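Local coordinates for protein muramoyltetrapeptide carboxypeptidase (Oxalobacter formigenes OXCC13, PDB 6UUK) that belongs to the S66 serine peptidases and probably removes the terminal residue of peptidoglycan tetrapeptides as an LD-carboxypeptidase, at residues Thr200-Val205 with Asp319-Pro324; Gly327-Met332 with Ile338-Gly343. All coordinates share one frame; numbering follows the deposited sequence.

Interaction 1 and interaction 2 lie side by side, with centres about 9 Å apart. Both reach one mixed sheet, in which strand 200-205 runs beside strand 337-343, and strand 337-343 beside strand 328-333. Interaction 2 is the hairpin inside that sheet. Interaction 1 leads from its edge strand to strand 323-325, which borders the other sheet of the chain. In sequence they come in series: interaction 1 closes at Pro324, and interaction 2 opens at Gly327. The chain thus leaves one sheet and at once builds strands of the other. Backbone bonds from Val202 to Leu340 and from Thr200 to Ile342 probably tie the two contacts together.

Interaction 1 of 2, residues Thr200-Val205 with Asp319-Pro324; sequences TSVKWV and DKVTLP
Val202 and Val321 meet through one methyl each. CG1 of Val202 lies 4.3 Å from CG1 of Val321, a loose apolar touch. Both residues turn their CB toward the opposite segment. In Val202, chi1 of -176° sets CG1 anti to the backbone N, where it meets Val321 and also sits in plane at the edge of the Trp204 ring. CG2 of Val202 is about as near to Val321 as to Leu323, and lies 4.6 Å from CD2 of Leu323. Val321 also packs on Phe186 of helix 185-196. The other touch is at the start of strand 200-205. Here OG1 of Thr200 comes within 4.4 Å of CD of Pro324, a contact of packing and not of bonding. Thr200 also packs on Thr194 and Ile342, and Pro324 on Phe169.

The backbones stay well apart. The CA atoms of Val202 and Val321 are 8.1 Å from each other, and those of Thr200 and Leu323 are 8.5 Å apart. The two segments are therefore not paired as strands, and side chains alone bridge them. Each backbone bonds to its own sheet instead. Val202 pairs with Leu340, and Leu323 with Ser170.

Segment 319-324 follows soon after His316, a predicted member of the charge relay. The Val321 side chain is about 9 Å from that of Glu246, predicted to belong to the same relay. The arrangement is a mostly apolar seam between strand 200-205, outermost in one sheet, and the loop leading into strand 323-325, outermost in the other. It is consistent with the two-domain S66 peptidase fold, near the predicted active site.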
ATOM      1  N   THR B 200       3.474   4.155  31.365  1.00 27.34           N
ATOM      2  CA  THR B 200       4.429   4.932  30.586  1.00 25.48           C
ATOM      3  C   THR B 200       3.751   6.203  30.100  1.00 21.50           C
ATOM      4  O   THR B 200       2.640   6.150  29.565  1.00 29.91           O
ATOM      5  CB  THR B 200       4.966   4.134  29.390  1.00 28.44           C
ATOM      6  OG1 THR B 200       3.871   3.594  28.640  1.00 26.49           O
ATOM      7  CG2 THR B 200       5.867   3.001  29.860  1.00 25.18           C
ATOM      8  N   SER B 201       4.422   7.339  30.285  1.00 26.02           N
ATOM      9  CA  SER B 201       3.911   8.637  29.867  1.00 27.94           C
ATOM     10  C   SER B 201       4.879   9.257  28.872  1.00 28.30           C
ATOM     11  O   SER B 201       6.087   9.315  29.129  1.00 25.91           O
ATOM     12  CB  SER B 201       3.715   9.567  31.069  1.00 30.47           C
ATOM     13  OG  SER B 201       4.948   9.839  31.710  1.00 43.70           O
ATOM     14  N   VAL B 202       4.349   9.721  27.744  1.00 30.67           N
ATOM     15  CA  VAL B 202       5.145  10.323  26.681  1.00 21.13           C
ATOM     16  C   VAL B 202       4.690  11.766  26.510  1.00 21.56           C
ATOM     17  O   VAL B 202       3.505  12.024  26.263  1.00 23.48           O
ATOM     18  CB  VAL B 202       5.018   9.549  25.360  1.00 21.72           C
ATOM     19  CG1 VAL B 202       5.936  10.145  24.305  1.00 17.57           C
ATOM     20  CG2 VAL B 202       5.330   8.076  25.577  1.00 18.36           C
ATOM     21  N   LYS B 203       5.628  12.701  26.643  1.00 22.82           N
ATOM     22  CA  LYS B 203       5.358  14.125  26.497  1.00 17.66           C
ATOM     23  C   LYS B 203       6.256  14.692  25.408  1.00 21.03           C
ATOM     24  O   LYS B 203       7.456  14.400  25.375  1.00 24.19           O
ATOM     25  CB  LYS B 203       5.594  14.869  27.814  1.00 20.27           C
ATOM     26  CG  LYS B 203       4.843  14.295  29.003  1.00 20.77           C
ATOM     27  CD  LYS B 203       5.247  14.994  30.290  1.00 24.54           C
ATOM     28  CE  LYS B 203       6.745  14.880  30.528  1.00 30.05           C
ATOM     29  NZ  LYS B 203       7.168  15.578  31.773  1.00 34.11           N
ATOM     30  N   TRP B 204       5.677  15.498  24.522  1.00 19.47           N
ATOM     31  CA  TRP B 204       6.439  16.118  23.450  1.00 23.20           C
ATOM     32  C   TRP B 204       5.839  17.481  23.134  1.00 26.08           C
ATOM     33  O   TRP B 204       4.757  17.833  23.609  1.00 32.76           O
ATOM     34  CB  TRP B 204       6.474  15.231  22.199  1.00 21.15           C
ATOM     35  CG  TRP B 204       5.138  15.031  21.547  1.00 20.82           C
ATOM     36  CD1 TRP B 204       4.533  15.858  20.645  1.00 23.13           C
ATOM     37  CD2 TRP B 204       4.249  13.923  21.732  1.00 21.52           C
ATOM     38  NE1 TRP B 204       3.322  15.337  20.263  1.00 24.54           N
ATOM     39  CE2 TRP B 204       3.124  14.149  20.916  1.00 18.55           C
ATOM     40  CE3 TRP B 204       4.293  12.764  22.512  1.00 18.13           C
ATOM     41  CZ2 TRP B 204       2.053  13.259  20.855  1.00 16.26           C
ATOM     42  CZ3 TRP B 204       3.229  11.881  22.451  1.00 13.92           C
ATOM     43  CH2 TRP B 204       2.124  12.134  21.629  1.00 16.22           C
ATOM     44  N   VAL B 205       6.561  18.245  22.319  1.00 26.88           N
ATOM     45  CA  VAL B 205       6.155  19.587  21.917  1.00 30.91           C
ATOM     46  C   VAL B 205       5.839  19.560  20.429  1.00 27.11           C
ATOM     47  O   VAL B 205       6.686  19.177  19.613  1.00 30.46           O
ATOM     48  CB  VAL B 205       7.242  20.626  22.232  1.00 41.93           C
ATOM     49  N   ASP B 319      16.013   8.135  18.150  1.00 14.64           N
ATOM     50  CA  ASP B 319      15.256   8.233  19.391  1.00 21.03           C
ATOM     51  C   ASP B 319      13.810   7.827  19.136  1.00 18.30           C
ATOM     52  O   ASP B 319      13.100   8.484  18.368  1.00 18.32           O
ATOM     53  CB  ASP B 319      15.324   9.651  19.958  1.00 29.40           C
ATOM     54  CG  ASP B 319      16.646   9.944  20.632  1.00 25.66           C
ATOM     55  OD1 ASP B 319      17.646   9.267  20.308  1.00 22.00           O
ATOM     56  OD2 ASP B 319      16.682  10.840  21.500  1.00 21.82           O
ATOM     57  N   LYS B 320      13.380   6.743  19.778  1.00 17.93           N
ATOM     58  CA  LYS B 320      12.013   6.262  19.661  1.00 14.88           C
ATOM     59  C   LYS B 320      11.553   5.740  21.012  1.00 14.15           C
ATOM     60  O   LYS B 320      12.362   5.403  21.880  1.00 18.51           O
ATOM     61  CB  LYS B 320      11.886   5.163  18.596  1.00 16.59           C
ATOM     62  CG  LYS B 320      12.515   3.838  18.997  1.00 16.19           C
ATOM     63  CD  LYS B 320      12.452   2.829  17.865  1.00 18.36           C
ATOM     64  CE  LYS B 320      13.298   3.277  16.686  1.00 27.21           C
ATOM     65  NZ  LYS B 320      13.232   2.317  15.551  1.00 38.11           N
ATOM     66  N   VAL B 321      10.237   5.678  21.184  1.00 16.74           N
ATOM     67  CA  VAL B 321       9.634   5.182  22.411  1.00 16.23           C
ATOM     68  C   VAL B 321       9.027   3.811  22.145  1.00 20.02           C
ATOM     69  O   VAL B 321       8.833   3.395  20.998  1.00 23.03           O
ATOM     70  CB  VAL B 321       8.571   6.153  22.967  1.00 23.17           C
ATOM     71  CG1 VAL B 321       9.211   7.474  23.360  1.00 17.27           C
ATOM     72  CG2 VAL B 321       7.467   6.372  21.945  1.00 16.84           C
ATOM     73  N   THR B 322       8.725   3.103  23.229  1.00 16.55           N
ATOM     74  CA  THR B 322       8.082   1.797  23.167  1.00 17.85           C
ATOM     75  C   THR B 322       6.602   1.980  23.484  1.00 25.79           C
ATOM     76  O   THR B 322       6.241   2.332  24.612  1.00 23.91           O
ATOM     77  CB  THR B 322       8.738   0.814  24.135  1.00 22.05           C
ATOM     78  OG1 THR B 322      10.094   0.583  23.735  1.00 22.35           O
ATOM     79  CG2 THR B 322       7.984  -0.507  24.141  1.00 21.38           C
ATOM     80  N   LEU B 323       5.750   1.745  22.490  1.00 27.70           N
ATOM     81  CA  LEU B 323       4.316   1.957  22.627  1.00 21.45           C
ATOM     82  C   LEU B 323       3.609   0.619  22.764  1.00 19.49           C
ATOM     83  O   LEU B 323       3.642  -0.193  21.827  1.00 25.21           O
ATOM     84  CB  LEU B 323       3.769   2.726  21.425  1.00 16.28           C
ATOM     85  CG  LEU B 323       4.331   4.134  21.228  1.00 17.49           C
ATOM     86  CD1 LEU B 323       3.752   4.783  19.980  1.00 12.77           C
ATOM     87  CD2 LEU B 323       4.064   4.994  22.454  1.00 16.45           C
ATOM     88  N   PRO B 324       2.968   0.343  23.903  1.00 23.08           N
ATOM     89  CA  PRO B 324       2.222  -0.915  24.047  1.00 18.10           C
ATOM     90  C   PRO B 324       0.999  -0.969  23.147  1.00 20.46           C
ATOM     91  O   PRO B 324      -0.024  -0.343  23.441  1.00 15.43           O
ATOM     92  CB  PRO B 324       1.824  -0.921  25.530  1.00 17.40           C
ATOM     93  CG  PRO B 324       2.753   0.053  26.190  1.00 15.15           C
ATOM     94  CD  PRO B 324       3.020   1.103  25.161  1.00 15.61           C
TER

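Interaction 2 of 2, residues Gly327-Met332 with Ile338-Gly343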
ATOM      1  N   GLY B 327      -2.759  -1.454  24.637  1.00 15.10           N
ATOM      2  CA  GLY B 327      -2.925  -0.907  25.965  1.00 19.14           C
ATOM      3  C   GLY B 327      -4.021   0.139  26.023  1.00 21.67           C
ATOM      4  O   GLY B 327      -4.745   0.393  25.060  1.00 21.18           O
ATOM      5  N   ARG B 328      -4.134   0.757  27.192  1.00 19.31           N
ATOM      6  CA  ARG B 328      -5.152   1.769  27.467  1.00 18.60           C
ATOM      7  C   ARG B 328      -4.452   3.123  27.524  1.00 18.04           C
ATOM      8  O   ARG B 328      -3.778   3.443  28.507  1.00 21.51           O
ATOM      9  CB  ARG B 328      -5.883   1.448  28.765  1.00 27.58           C
ATOM     10  CG  ARG B 328      -7.006   2.404  29.123  1.00 21.47           C
ATOM     11  CD  ARG B 328      -7.774   1.867  30.318  1.00 37.44           C
ATOM     12  NE  ARG B 328      -6.873   1.496  31.407  1.00 41.08           N
ATOM     13  CZ  ARG B 328      -7.179   0.633  32.371  1.00 45.62           C
ATOM     14  NH1 ARG B 328      -8.365   0.039  32.381  1.00 61.98           N
ATOM     15  NH2 ARG B 328      -6.297   0.357  33.321  1.00 56.69           N
ATOM     16  N   ALA B 329      -4.615   3.914  26.469  1.00 21.11           N
ATOM     17  CA  ALA B 329      -3.924   5.185  26.325  1.00 20.83           C
ATOM     18  C   ALA B 329      -4.814   6.345  26.756  1.00 19.02           C
ATOM     19  O   ALA B 329      -6.044   6.262  26.707  1.00 19.13           O
ATOM     20  CB  ALA B 329      -3.466   5.397  24.881  1.00 16.74           C
ATOM     21  N   HIS B 330      -4.171   7.434  27.173  1.00 19.41           N
ATOM     22  CA  HIS B 330      -4.851   8.662  27.583  1.00 20.45           C
ATOM     23  C   HIS B 330      -4.155   9.822  26.877  1.00 16.82           C
ATOM     24  O   HIS B 330      -3.077  10.253  27.297  1.00 14.66           O
ATOM     25  CB  HIS B 330      -4.820   8.830  29.099  1.00 18.98           C
ATOM     26  CG  HIS B 330      -5.597  10.011  29.593  1.00 17.74           C
ATOM     27  ND1 HIS B 330      -6.444  10.738  28.784  1.00 20.03           N
ATOM     28  CD2 HIS B 330      -5.657  10.590  30.815  1.00 19.52           C
ATOM     29  CE1 HIS B 330      -6.991  11.714  29.486  1.00 21.70           C
ATOM     30  NE2 HIS B 330      -6.530  11.646  30.722  1.00 20.62           N
ATOM     31  N   LEU B 331      -4.768  10.321  25.808  1.00 18.72           N
ATOM     32  CA  LEU B 331      -4.174  11.377  25.000  1.00 16.97           C
ATOM     33  C   LEU B 331      -4.663  12.739  25.474  1.00 19.91           C
ATOM     34  O   LEU B 331      -5.871  12.964  25.602  1.00 25.36           O
ATOM     35  CB  LEU B 331      -4.508  11.180  23.521  1.00 15.42           C
ATOM     36  CG  LEU B 331      -3.905  12.199  22.554  1.00 19.09           C
ATOM     37  CD1 LEU B 331      -2.387  12.216  22.663  1.00 16.82           C
ATOM     38  CD2 LEU B 331      -4.339  11.896  21.129  1.00 17.84           C
HETATM   39  N   MSE B 332      -3.722  13.641  25.733  1.00 19.56           N
HETATM   40  CA  MSE B 332      -4.041  14.989  26.191  1.00 23.21           C
HETATM   41  C   MSE B 332      -3.185  16.027  25.472  1.00 24.55           C
HETATM   42  O   MSE B 332      -1.958  15.965  25.516  1.00 23.22           O
HETATM   43  CB  MSE B 332      -3.841  15.104  27.702  1.00 25.93           C
HETATM   44  CG  MSE B 332      -4.787  14.249  28.527  1.00 29.19           C
HETATM   45 SE   MSE B 332      -4.219  14.086  30.384  1.00 48.74          SE
HETATM   46  CE  MSE B 332      -2.563  13.096  30.101  1.00 27.17           C
ATOM     47  N   ILE B 338       1.528  18.247  24.654  1.00 31.42           N
ATOM     48  CA  ILE B 338       0.840  16.987  24.398  1.00 26.31           C
ATOM     49  C   ILE B 338       1.419  15.918  25.313  1.00 33.31           C
ATOM     50  O   ILE B 338       2.639  15.826  25.484  1.00 24.31           O
ATOM     51  CB  ILE B 338       0.957  16.567  22.919  1.00 24.07           C
ATOM     52  CG1 ILE B 338       0.677  17.764  22.011  1.00 24.13           C
ATOM     53  CG2 ILE B 338      -0.013  15.439  22.613  1.00 21.65           C
ATOM     54  CD1 ILE B 338       0.825  17.467  20.541  1.00 21.30           C
ATOM     55  N   GLN B 339       0.536  15.111  25.899  1.00 33.69           N
ATOM     56  CA  GLN B 339       0.925  14.068  26.837  1.00 35.57           C
ATOM     57  C   GLN B 339       0.118  12.811  26.550  1.00 28.86           C
ATOM     58  O   GLN B 339      -1.083  12.887  26.275  1.00 32.75           O
ATOM     59  CB  GLN B 339       0.714  14.523  28.288  1.00 44.85           C
ATOM     60  CG  GLN B 339       1.123  13.507  29.338  1.00 50.44           C
ATOM     61  CD  GLN B 339       1.095  14.084  30.741  1.00 50.06           C
ATOM     62  OE1 GLN B 339       1.262  15.289  30.931  1.00 54.43           O
ATOM     63  NE2 GLN B 339       0.877  13.227  31.730  1.00 47.70           N
ATOM     64  N   LEU B 340       0.781  11.658  26.615  1.00 24.01           N
ATOM     65  CA  LEU B 340       0.161  10.369  26.302  1.00 23.82           C
ATOM     66  C   LEU B 340       0.508   9.375  27.406  1.00 24.88           C
ATOM     67  O   LEU B 340       1.623   8.848  27.448  1.00 27.60           O
ATOM     68  CB  LEU B 340       0.620   9.860  24.938  1.00 22.56           C
ATOM     69  CG  LEU B 340       0.022   8.531  24.469  1.00 15.96           C
ATOM     70  CD1 LEU B 340      -1.476   8.666  24.244  1.00 16.59           C
ATOM     71  CD2 LEU B 340       0.719   8.043  23.208  1.00 12.97           C
ATOM     72  N   ASP B 341      -0.448   9.120  28.296  1.00 24.98           N
ATOM     73  CA  ASP B 341      -0.287   8.119  29.341  1.00 22.95           C
ATOM     74  C   ASP B 341      -0.826   6.779  28.859  1.00 21.14           C
ATOM     75  O   ASP B 341      -1.905   6.710  28.264  1.00 23.29           O
ATOM     76  CB  ASP B 341      -1.009   8.546  30.619  1.00 22.93           C
ATOM     77  CG  ASP B 341      -0.568   9.910  31.112  1.00 23.01           C
ATOM     78  OD1 ASP B 341       0.556  10.333  30.771  1.00 27.48           O
ATOM     79  OD2 ASP B 341      -1.345  10.558  31.844  1.00 35.26           O
ATOM     80  N   ILE B 342      -0.068   5.716  29.118  1.00 18.88           N
ATOM     81  CA  ILE B 342      -0.405   4.375  28.657  1.00 18.76           C
ATOM     82  C   ILE B 342      -0.446   3.439  29.855  1.00 21.72           C
ATOM     83  O   ILE B 342       0.404   3.518  30.748  1.00 23.66           O
ATOM     84  CB  ILE B 342       0.604   3.868  27.604  1.00 19.28           C
ATOM     85  CG1 ILE B 342       0.809   4.918  26.511  1.00 18.18           C
ATOM     86  CG2 ILE B 342       0.127   2.559  26.994  1.00 18.56           C
ATOM     87  CD1 ILE B 342       1.923   4.588  25.547  1.00 14.28           C
ATOM     88  N   GLY B 343      -1.438   2.547  29.873  1.00 17.27           N
ATOM     89  CA  GLY B 343      -1.582   1.586  30.944  1.00 21.39           C
ATOM     90  C   GLY B 343      -2.317   0.351  30.467  1.00 23.40           C
ATOM     91  O   GLY B 343      -2.665   0.224  29.291  1.00 27.29           O
TER
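Met332, here selenomethionine, and Gln339 lie alongside each other and point the same way. The Met332 chain bends at its last torsion (chi3 -65°), which brings CE back to 3.8 Å from CG of Gln339. That methyl also reaches OD2 of Asp341 at 3.3 Å. Further up the same side chain, CG lies 3.4 Å above one face of the His330 ring, offset toward its rim. Gln339 is extended, and its NE2 gives a straight bond of 3.1 Å to OD1 of Asp341. OD1 takes it on its syn lone pair and lies in the amide plane of Gln339. Replacing Gln339 by alanine removes the amide, and is likely to leave the Asp341 carboxylate freer to turn and to open a gap beside the Met332 methyl.

On the opposite face, CD1 of Leu331 meets CD1 of Leu340 at 4.0 Å, the two chains crossing at a slant. Ala329 CB touches the same Leu340 methyl. Six backbone bonds join the antiparallel hairpin, among them His330 N to Asp341 O at 2.6 Å.

Strand 213-222 flanks the hairpin beyond strand 328-332, and Val214 O accepts a bond from His330 ND1. Strand 200-205 flanks it beyond strand 338-343, while Val309 of strand 308-310 meets Leu331 and Ile338.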